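Local coordinates for ORF10 (PDB 6RIW), which probably makes 3-oxoacyl-ACP intermediates in polyunsaturated fatty acid synthesis through the ketosynthase–chain length factor didomain that forms this piece of a longer enzyme, at residues A384-G388 / P430-G434; S604-I610 / K939-N945; S774-T780 / A813-L818. The contacts are given in a common frame with arbitrary orientation. Numbering follows the deposited sequence.

Long-range contacts in a two-domain chain can be read as closures made in sequence order, and this didomain is a clear example. Contact 1 comes first and is complete within the N-terminal, ketosynthase half, where it joins the end of helix 374-387 to the start of strand 432-439. Contact 2 opens next, at the end of helix 597-608 in the second, chain-length-factor half, and closes only when the chain returns at 939-945. Contact 3 both opens and closes within that span, bringing helices 776-790 and 808-821 together. No contacts cross along the chain. They are also spatially separate: the smallest gap, between the nearest atoms of contacts 1 and 3, is about 39 Å.

Contact 1 of 3, residues A384-G388 / P430-G434; sequences ALGKG and PRTAG
In this helix end packed on a strand start, part of the layered alpha/beta architecture of the thiolase fold, an apolar contact and an arginine beside helix carbonyls occur together. In the backbone, 384-387 is the closing turn of helix 374-387, ending with a weak hydrogen bond from Gly388 N to Ala384 O (2.9 Å). Gly388 then leaves helical geometry with positive phi (70/21). In the other segment, Pro430 and Arg431 run extended into strand 432-439, which pairs with 327-329 and 443-450. The register is set by the CA atoms of Leu385 and Arg431, 6.4 Å apart.

The apolar part centres on Leu385 (chi1 m, chi2 t). Its CD2 lies 3.7 Å from both Arg431 CB and Thr432 N, and its CD1 is 3.9 Å from Ala433 CB. Arg431 and Ala433 direct their CA-to-CB bonds toward the helix, whereas that of Thr432 points away, and Thr432 OG1 donates to Pro430 O (2.8 Å). The Thr432 side chain lies about 7 Å from that of Lys286, a magnesium ligand. Trp419 touches both Leu385 and Arg431.

The polar part is the Arg431 side chain (m, t, m), which brings NH2 to 2.8 Å and NE to 2.9 Å from Leu385 O. Gly388 CA covers one guanidinium face, 3.4 Å from NH1, where a CB would clash. A cationic group thus lies beside the carbonyls of a helix C terminus, an electrostatically favourable position, and glycine suits both the turn and the room the arginine needs.

Contact 2 of 3, residues S604-I610 / K939-N945; sequences SLLQQGI and KHLNKVN
This is a loop-on-helix-end contact, peripheral in the fold, in which the chain after helix 929-934 lies across the C terminus of helix 597-608. Gly609 (phi/psi 96/19) ends that helix in a Schellman motif, with Ile610 N bonded to Leu605 O (3.1 Å) and Gly609 N to Leu606 O (3.2 Å). Residues 939-944 are extended, and the CA atoms of Gln608 and Asn942 approach to 4.3 Å.

Asn942 (chi1 m) dominates the register: its N donates to Gln608 O (3.1 Å), its ND2 to Gln607 O (2.9 Å), and its O accepts from Gln608 NE2 (2.9 Å). Asn945 N donates to Gln607 OE1 (2.9 Å); both glutamines are m, t. A water donates to Gln608 O (2.9 Å) and His940 O (2.6 Å). Gln154 binds Gln608 OE1 and Val944 N.

Aliphatic packing flanks this network: the Gln608 CG methylene lies 3.5 Å from Val944 CG1, and Ile610 CD1 3.7 Å from Leu941 CD2. Carbonyls that the ending helix leaves without intrahelical donors are thereby satisfied by the loop.

Contact 3 of 3, residues S774-T780 / A813-L818; sequences SNAKAIT and AEKTAL
Two helices cross at 45° between their N-to-C directions (signed angle -45°), with the axes of 776-780 and 813-818 approaching to 8.5 Å. This is helix-helix packing in the thiolase fold of the second, chain-length-factor half: helix 776-790 follows strand 763-772, and helix 808-821 connects the parallel strands 797-801 and 826-828 in a beta-alpha-beta unit. Residues 774 and 775 lead into the first helix, with Asn775 as N-cap (chi1 p), its OD1 accepting from Ala778 N at 2.9 Å. The helices come closest where the CA atoms of Ala776 and Ala813 lie 4.7 Å apart, a separation that small side chains permit.

The principle illustrated is that alanines let backbones approach while one larger residue fills a hole in the partner helix. Ala776, Ala813 and Ala817 all direct their CA-to-CB bonds toward the partner helix. Ala776 CB meets Thr816 CG2 at 3.7 Å and Ala817 CB at 4.0 Å, while Ala813 CB lies 3.7 Å from Ser774 O. Ile779 (chi1 m, chi2 t) is the knob, inserted into a hole formed by Ala813, Glu814, Ala817 and Leu818. Its CD1 is 4.1 Å from Ala813 CB and 3.9 Å from Glu814 CG, and its CG2 is 4.0 Å from Leu818 CD2.

Between the segments the interface has no hydrogen bonds. The Glu814 carboxylate instead accepts from the backbone of His803 and Ala804 and from Asn869, and Ser774 OG bonds to Asn875. Thr780 CG2 adds a methyl 4.0 Å from Ala817 CB, whose tightest partner is Ile779 CG2, at 3.5 Å.

Contact 1 of 3, residues A384-G388 / P430-G434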
loop_
_atom_site.group_PDB
_atom_site.type_symbol
_atom_site.label_atom_id
_atom_site.label_comp_id
_atom_site.label_asym_id
_atom_site.label_seq_id
_atom_site.Cartn_x
_atom_site.Cartn_y
_atom_site.Cartn_z
ATOM N N ALA A 384 6.130 -23.164 17.260
ATOM C CA ALA A 384 5.420 -24.322 17.799
ATOM C C ALA A 384 5.821 -25.604 17.079
ATOM O O ALA A 384 5.941 -26.665 17.708
ATOM C CB ALA A 384 3.914 -24.110 17.685
ATOM N N LEU A 385 6.003 -25.529 15.754
ATOM C CA LEU A 385 6.437 -26.693 14.985
ATOM C C LEU A 385 7.828 -27.147 15.401
ATOM O O LEU A 385 8.104 -28.353 15.448
ATOM C CB LEU A 385 6.408 -26.381 13.486
ATOM C CG LEU A 385 5.036 -26.417 12.814
ATOM C CD1 LEU A 385 5.041 -25.608 11.486
ATOM C CD2 LEU A 385 4.576 -27.841 12.580
ATOM N N GLY A 386 8.728 -26.203 15.688
ATOM C CA GLY A 386 10.076 -26.576 16.074
ATOM C C GLY A 386 10.180 -27.112 17.486
ATOM O O GLY A 386 10.991 -28.004 17.753
ATOM N N LYS A 387 9.368 -26.593 18.401
ATOM C CA LYS A 387 9.434 -26.943 19.816
ATOM C C LYS A 387 8.442 -28.028 20.236
ATOM O O LYS A 387 8.549 -28.541 21.357
ATOM C CB LYS A 387 9.204 -25.686 20.669
ATOM C CG LYS A 387 10.264 -24.617 20.445
ATOM C CD LYS A 387 10.081 -23.453 21.392
ATOM C CE LYS A 387 11.271 -22.492 21.334
ATOM N NZ LYS A 387 12.544 -23.161 21.724
ATOM N N GLY A 388 7.480 -28.382 19.384
ATOM C CA GLY A 388 6.518 -29.408 19.751
ATOM C C GLY A 388 5.516 -29.022 20.818
ATOM O O GLY A 388 4.923 -29.909 21.449
ATOM N N PRO A 430 5.416 -35.771 9.313
ATOM C CA PRO A 430 5.936 -34.498 9.833
ATOM C C PRO A 430 4.857 -33.732 10.588
ATOM O O PRO A 430 3.684 -33.746 10.212
ATOM C CB PRO A 430 6.387 -33.740 8.570
ATOM C CG PRO A 430 6.159 -34.686 7.390
ATOM C CD PRO A 430 5.161 -35.716 7.861
ATOM N N ARG A 431 5.257 -33.084 11.682
ATOM C CA ARG A 431 4.388 -32.096 12.306
ATOM C C ARG A 431 4.008 -31.049 11.268
ATOM O O ARG A 431 4.878 -30.515 10.573
ATOM C CB ARG A 431 5.089 -31.432 13.490
ATOM C CG ARG A 431 5.192 -32.319 14.730
ATOM C CD ARG A 431 5.628 -31.520 15.941
ATOM N NE ARG A 431 6.993 -31.042 15.782
ATOM C CZ ARG A 431 7.970 -31.250 16.659
ATOM N NH1 ARG A 431 7.733 -31.931 17.778
ATOM N NH2 ARG A 431 9.188 -30.776 16.411
ATOM N N THR A 432 2.712 -30.757 11.163
ATOM C CA THR A 432 2.193 -29.931 10.082
ATOM C C THR A 432 1.191 -28.919 10.623
ATOM O O THR A 432 0.287 -29.278 11.384
ATOM C CB THR A 432 1.555 -30.809 9.001
ATOM O OG1 THR A 432 2.533 -31.750 8.541
ATOM C CG2 THR A 432 1.093 -29.970 7.826
ATOM N N ALA A 433 1.350 -27.656 10.218
ATOM C CA ALA A 433 0.475 -26.579 10.646
ATOM C C ALA A 433 0.009 -25.778 9.440
ATOM O O ALA A 433 0.728 -25.650 8.448
ATOM C CB ALA A 433 1.183 -25.652 11.647
ATOM N N GLY A 434 -1.202 -25.239 9.534
ATOM C CA GLY A 434 -1.691 -24.259 8.583
ATOM C C GLY A 434 -1.693 -22.880 9.216
ATOM O O GLY A 434 -1.797 -22.745 10.437
#

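Contact 2 of 3, residues S604-I610 / K939-N945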
loop_
_atom_site.group_PDB
_atom_site.type_symbol
_atom_site.label_atom_id
_atom_site.label_comp_id
_atom_site.label_asym_id
_atom_site.label_seq_id
_atom_site.Cartn_x
_atom_site.Cartn_y
_atom_site.Cartn_z
ATOM N N SER A 604 -7.438 27.148 20.975
ATOM C CA SER A 604 -7.355 28.528 20.518
ATOM C C SER A 604 -8.260 29.436 21.341
ATOM O O SER A 604 -7.842 30.512 21.780
ATOM C CB SER A 604 -7.743 28.595 19.037
ATOM O OG SER A 604 -6.648 28.254 18.218
ATOM N N LEU A 605 -9.524 29.046 21.498
ATOM C CA LEU A 605 -10.471 29.856 22.264
ATOM C C LEU A 605 -10.009 30.040 23.700
ATOM O O LEU A 605 -10.074 31.151 24.249
ATOM C CB LEU A 605 -11.844 29.199 22.252
ATOM C CG LEU A 605 -12.502 29.159 20.875
ATOM C CD1 LEU A 605 -13.669 28.183 20.961
ATOM C CD2 LEU A 605 -12.950 30.561 20.460
ATOM N N LEU A 606 -9.545 28.956 24.325
ATOM C CA LEU A 606 -9.030 29.046 25.686
ATOM C C LEU A 606 -7.840 29.990 25.752
ATOM O O LEU A 606 -7.831 30.956 26.525
ATOM C CB LEU A 606 -8.645 27.643 26.176
ATOM C CG LEU A 606 -8.572 27.452 27.690
ATOM C CD1 LEU A 606 -9.911 27.768 28.313
ATOM C CD2 LEU A 606 -8.151 26.028 27.992
ATOM N N GLN A 607 -6.815 29.728 24.945
ATOM C CA GLN A 607 -5.585 30.482 25.097
ATOM C C GLN A 607 -5.777 31.945 24.755
ATOM O O GLN A 607 -5.124 32.801 25.364
ATOM C CB GLN A 607 -4.473 29.871 24.250
ATOM C CG GLN A 607 -3.962 28.569 24.854
ATOM C CD GLN A 607 -3.085 27.791 23.918
ATOM O OE1 GLN A 607 -2.360 28.358 23.100
ATOM N NE2 GLN A 607 -3.126 26.470 24.046
ATOM N N GLN A 608 -6.676 32.263 23.811
ATOM C CA GLN A 608 -6.803 33.654 23.412
ATOM C C GLN A 608 -7.728 34.443 24.327
ATOM O O GLN A 608 -7.787 35.670 24.203
ATOM C CB GLN A 608 -7.288 33.755 21.961
ATOM C CG GLN A 608 -6.241 33.189 20.975
ATOM C CD GLN A 608 -6.295 33.870 19.616
ATOM O OE1 GLN A 608 -7.166 33.574 18.822
ATOM N NE2 GLN A 608 -5.344 34.764 19.341
ATOM N N GLY A 609 -8.447 33.770 25.214
ATOM C CA GLY A 609 -9.207 34.439 26.247
ATOM C C GLY A 609 -10.660 34.668 25.928
ATOM O O GLY A 609 -11.296 35.507 26.579
ATOM N N ILE A 610 -11.220 33.950 24.961
ATOM C CA ILE A 610 -12.612 34.136 24.561
ATOM C C ILE A 610 -13.406 32.940 25.061
ATOM O O ILE A 610 -13.235 31.813 24.572
ATOM C CB ILE A 610 -12.750 34.305 23.048
ATOM C CG1 ILE A 610 -11.947 35.522 22.592
ATOM C CG2 ILE A 610 -14.231 34.440 22.666
ATOM C CD1 ILE A 610 -12.441 36.864 23.141
ATOM N N LYS A 939 -12.267 43.113 21.380
ATOM C CA LYS A 939 -11.498 42.513 22.465
ATOM C C LYS A 939 -10.005 42.462 22.139
ATOM O O LYS A 939 -9.599 42.441 20.974
ATOM C CB LYS A 939 -12.007 41.105 22.772
ATOM C CG LYS A 939 -13.491 41.038 23.056
ATOM C CD LYS A 939 -13.795 41.348 24.517
ATOM C CE LYS A 939 -15.128 40.731 24.957
ATOM N NZ LYS A 939 -14.995 39.270 25.266
ATOM N N HIS A 940 -9.184 42.460 23.189
ATOM C CA HIS A 940 -7.772 42.126 23.062
ATOM C C HIS A 940 -7.625 40.619 23.229
ATOM O O HIS A 940 -8.043 40.070 24.254
ATOM C CB HIS A 940 -6.941 42.860 24.111
ATOM C CG HIS A 940 -6.944 44.352 23.940
ATOM N ND1 HIS A 940 -7.957 45.157 24.425
ATOM C CD2 HIS A 940 -6.060 45.183 23.334
ATOM C CE1 HIS A 940 -7.697 46.419 24.128
ATOM N NE2 HIS A 940 -6.552 46.462 23.466
ATOM N N LEU A 941 -7.058 39.944 22.224
ATOM C CA LEU A 941 -6.792 38.509 22.310
ATOM C C LEU A 941 -5.359 38.270 22.766
ATOM O O LEU A 941 -4.449 38.992 22.352
ATOM C CB LEU A 941 -7.001 37.818 20.955
ATOM C CG LEU A 941 -8.335 38.060 20.239
ATOM C CD1 LEU A 941 -8.517 37.161 19.005
ATOM C CD2 LEU A 941 -9.487 37.868 21.226
ATOM N N ASN A 942 -5.157 37.240 23.587
ATOM C CA ASN A 942 -3.804 36.759 23.842
ATOM C C ASN A 942 -3.283 36.002 22.622
ATOM O O ASN A 942 -4.044 35.369 21.895
ATOM C CB ASN A 942 -3.747 35.804 25.037
ATOM C CG ASN A 942 -4.569 36.260 26.206
ATOM O OD1 ASN A 942 -4.477 37.411 26.630
ATOM N ND2 ASN A 942 -5.370 35.344 26.749
ATOM N N LYS A 943 -1.972 36.055 22.413
ATOM C CA LYS A 943 -1.368 35.173 21.418
ATOM C C LYS A 943 -1.424 33.727 21.907
ATOM O O LYS A 943 -1.275 33.455 23.104
ATOM C CB LYS A 943 0.075 35.595 21.139
ATOM C CG LYS A 943 0.192 36.962 20.468
ATOM C CD LYS A 943 1.305 36.969 19.425
ATOM C CE LYS A 943 2.321 38.065 19.719
ATOM N NZ LYS A 943 1.642 39.378 19.911
ATOM N N VAL A 944 -1.671 32.787 20.976
ATOM C CA VAL A 944 -1.620 31.377 21.350
ATOM C C VAL A 944 -0.173 30.953 21.559
ATOM O O VAL A 944 0.781 31.556 21.043
ATOM C CB VAL A 944 -2.290 30.465 20.308
ATOM C CG1 VAL A 944 -3.754 30.799 20.200
ATOM C CG2 VAL A 944 -1.588 30.617 18.961
ATOM N N ASN A 945 -0.021 29.866 22.292
ATOM C CA ASN A 945 1.309 29.356 22.583
ATOM C C ASN A 945 1.951 28.715 21.356
ATOM O O ASN A 945 3.152 28.886 21.113
ATOM C CB ASN A 945 1.220 28.352 23.724
ATOM C CG ASN A 945 2.578 27.970 24.242
ATOM O OD1 ASN A 945 3.393 28.839 24.588
ATOM N ND2 ASN A 945 2.851 26.662 24.275
HETATM O O HOH W 1 -8.828 37.975 25.635
#

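Contact 3 of 3, residues S774-T780 / A813-L818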
loop_
_atom_site.group_PDB
_atom_site.type_symbol
_atom_site.label_atom_id
_atom_site.label_comp_id
_atom_site.label_asym_id
_atom_site.label_seq_id
_atom_site.Cartn_x
_atom_site.Cartn_y
_atom_site.Cartn_z
ATOM N N SER A 774 20.550 4.597 -9.361
ATOM C CA SER A 774 19.882 5.595 -10.183
ATOM C C SER A 774 20.804 6.295 -11.170
ATOM O O SER A 774 20.348 7.227 -11.852
ATOM C CB SER A 774 19.234 6.677 -9.290
ATOM O OG SER A 774 18.179 6.138 -8.502
ATOM N N ASN A 775 22.073 5.909 -11.260
ATOM C CA ASN A 775 22.997 6.647 -12.117
ATOM C C ASN A 775 23.066 6.029 -13.514
ATOM O O ASN A 775 22.369 5.064 -13.835
ATOM C CB ASN A 775 24.384 6.725 -11.478
ATOM C CG ASN A 775 24.974 5.359 -11.182
ATOM O OD1 ASN A 775 24.464 4.334 -11.629
ATOM N ND2 ASN A 775 26.064 5.340 -10.425
ATOM N N ALA A 776 23.900 6.625 -14.372
ATOM C CA ALA A 776 24.024 6.150 -15.745
ATOM C C ALA A 776 24.480 4.700 -15.793
ATOM O O ALA A 776 24.074 3.943 -16.681
ATOM C CB ALA A 776 24.998 7.036 -16.526
ATOM N N LYS A 777 25.350 4.307 -14.867
ATOM C CA LYS A 777 25.837 2.931 -14.835
ATOM C C LYS A 777 24.693 1.959 -14.574
ATOM O O LYS A 777 24.580 0.925 -15.246
ATOM C CB LYS A 777 26.904 2.794 -13.757
ATOM C CG LYS A 777 27.530 1.415 -13.660
ATOM C CD LYS A 777 28.407 1.141 -14.890
ATOM C CE LYS A 777 29.182 -0.182 -14.740
ATOM N NZ LYS A 777 29.322 -0.913 -16.030
ATOM N N ALA A 778 23.827 2.290 -13.603
ATOM C CA ALA A 778 22.665 1.452 -13.317
ATOM C C ALA A 778 21.759 1.333 -14.533
ATOM O O ALA A 778 21.228 0.255 -14.809
ATOM C CB ALA A 778 21.880 2.011 -12.121
ATOM N N ILE A 779 21.575 2.429 -15.277
ATOM C CA ILE A 779 20.775 2.372 -16.501
ATOM C C ILE A 779 21.374 1.379 -17.497
ATOM O O ILE A 779 20.662 0.545 -18.080
ATOM C CB ILE A 779 20.649 3.774 -17.116
ATOM C CG1 ILE A 779 19.854 4.681 -16.163
ATOM C CG2 ILE A 779 19.957 3.694 -18.455
ATOM C CD1 ILE A 779 19.760 6.120 -16.616
ATOM N N THR A 780 22.684 1.473 -17.740
ATOM C CA THR A 780 23.275 0.577 -18.729
ATOM C C THR A 780 23.223 -0.874 -18.271
ATOM O O THR A 780 23.029 -1.774 -19.104
ATOM C CB THR A 780 24.719 1.002 -19.048
ATOM O OG1 THR A 780 25.541 0.805 -17.895
ATOM C CG2 THR A 780 24.759 2.446 -19.417
ATOM N N ALA A 813 21.340 11.633 -15.722
ATOM C CA ALA A 813 21.788 10.251 -15.863
ATOM C C ALA A 813 21.291 9.649 -17.177
ATOM O O ALA A 813 22.027 8.913 -17.852
ATOM C CB ALA A 813 21.338 9.406 -14.662
ATOM N N GLU A 814 20.060 9.968 -17.572
ATOM C CA GLU A 814 19.547 9.452 -18.841
ATOM C C GLU A 814 20.227 10.103 -20.042
ATOM O O GLU A 814 20.420 9.440 -21.068
ATOM C CB GLU A 814 18.035 9.651 -18.932
ATOM C CG GLU A 814 17.230 8.741 -17.986
ATOM C CD GLU A 814 15.732 8.792 -18.310
ATOM O OE1 GLU A 814 15.164 9.912 -18.262
ATOM O OE2 GLU A 814 15.135 7.717 -18.608
ATOM N N LYS A 815 20.581 11.392 -19.941
ATOM C CA LYS A 815 21.292 12.050 -21.041
ATOM C C LYS A 815 22.643 11.403 -21.289
ATOM O O LYS A 815 23.147 11.416 -22.417
ATOM C CB LYS A 815 21.484 13.536 -20.745
ATOM C CG LYS A 815 20.378 14.429 -21.216
ATOM C CD LYS A 815 20.649 15.879 -20.777
ATOM C CE LYS A 815 22.041 16.326 -21.204
ATOM N NZ LYS A 815 22.406 17.651 -20.606
ATOM N N THR A 816 23.245 10.846 -20.249
ATOM C CA THR A 816 24.509 10.144 -20.400
ATOM C C THR A 816 24.280 8.743 -20.972
ATOM O O THR A 816 24.864 8.380 -21.997
ATOM C CB THR A 816 25.224 10.104 -19.033
ATOM O OG1 THR A 816 25.548 11.446 -18.625
ATOM C CG2 THR A 816 26.501 9.269 -19.064
ATOM N N ALA A 817 23.372 7.974 -20.366
ATOM C CA ALA A 817 23.274 6.546 -20.673
ATOM C C ALA A 817 22.523 6.248 -21.972
ATOM O O ALA A 817 22.940 5.365 -22.737
ATOM C CB ALA A 817 22.598 5.823 -19.501
ATOM N N LEU A 818 21.386 6.925 -22.229
ATOM C CA LEU A 818 20.516 6.484 -23.318
ATOM C C LEU A 818 21.126 6.733 -24.695
ATOM O O LEU A 818 21.052 5.832 -25.547
ATOM C CB LEU A 818 19.132 7.130 -23.198
ATOM C CG LEU A 818 18.373 6.733 -21.923
ATOM C CD1 LEU A 818 16.989 7.363 -21.932
ATOM C CD2 LEU A 818 18.274 5.221 -21.777
#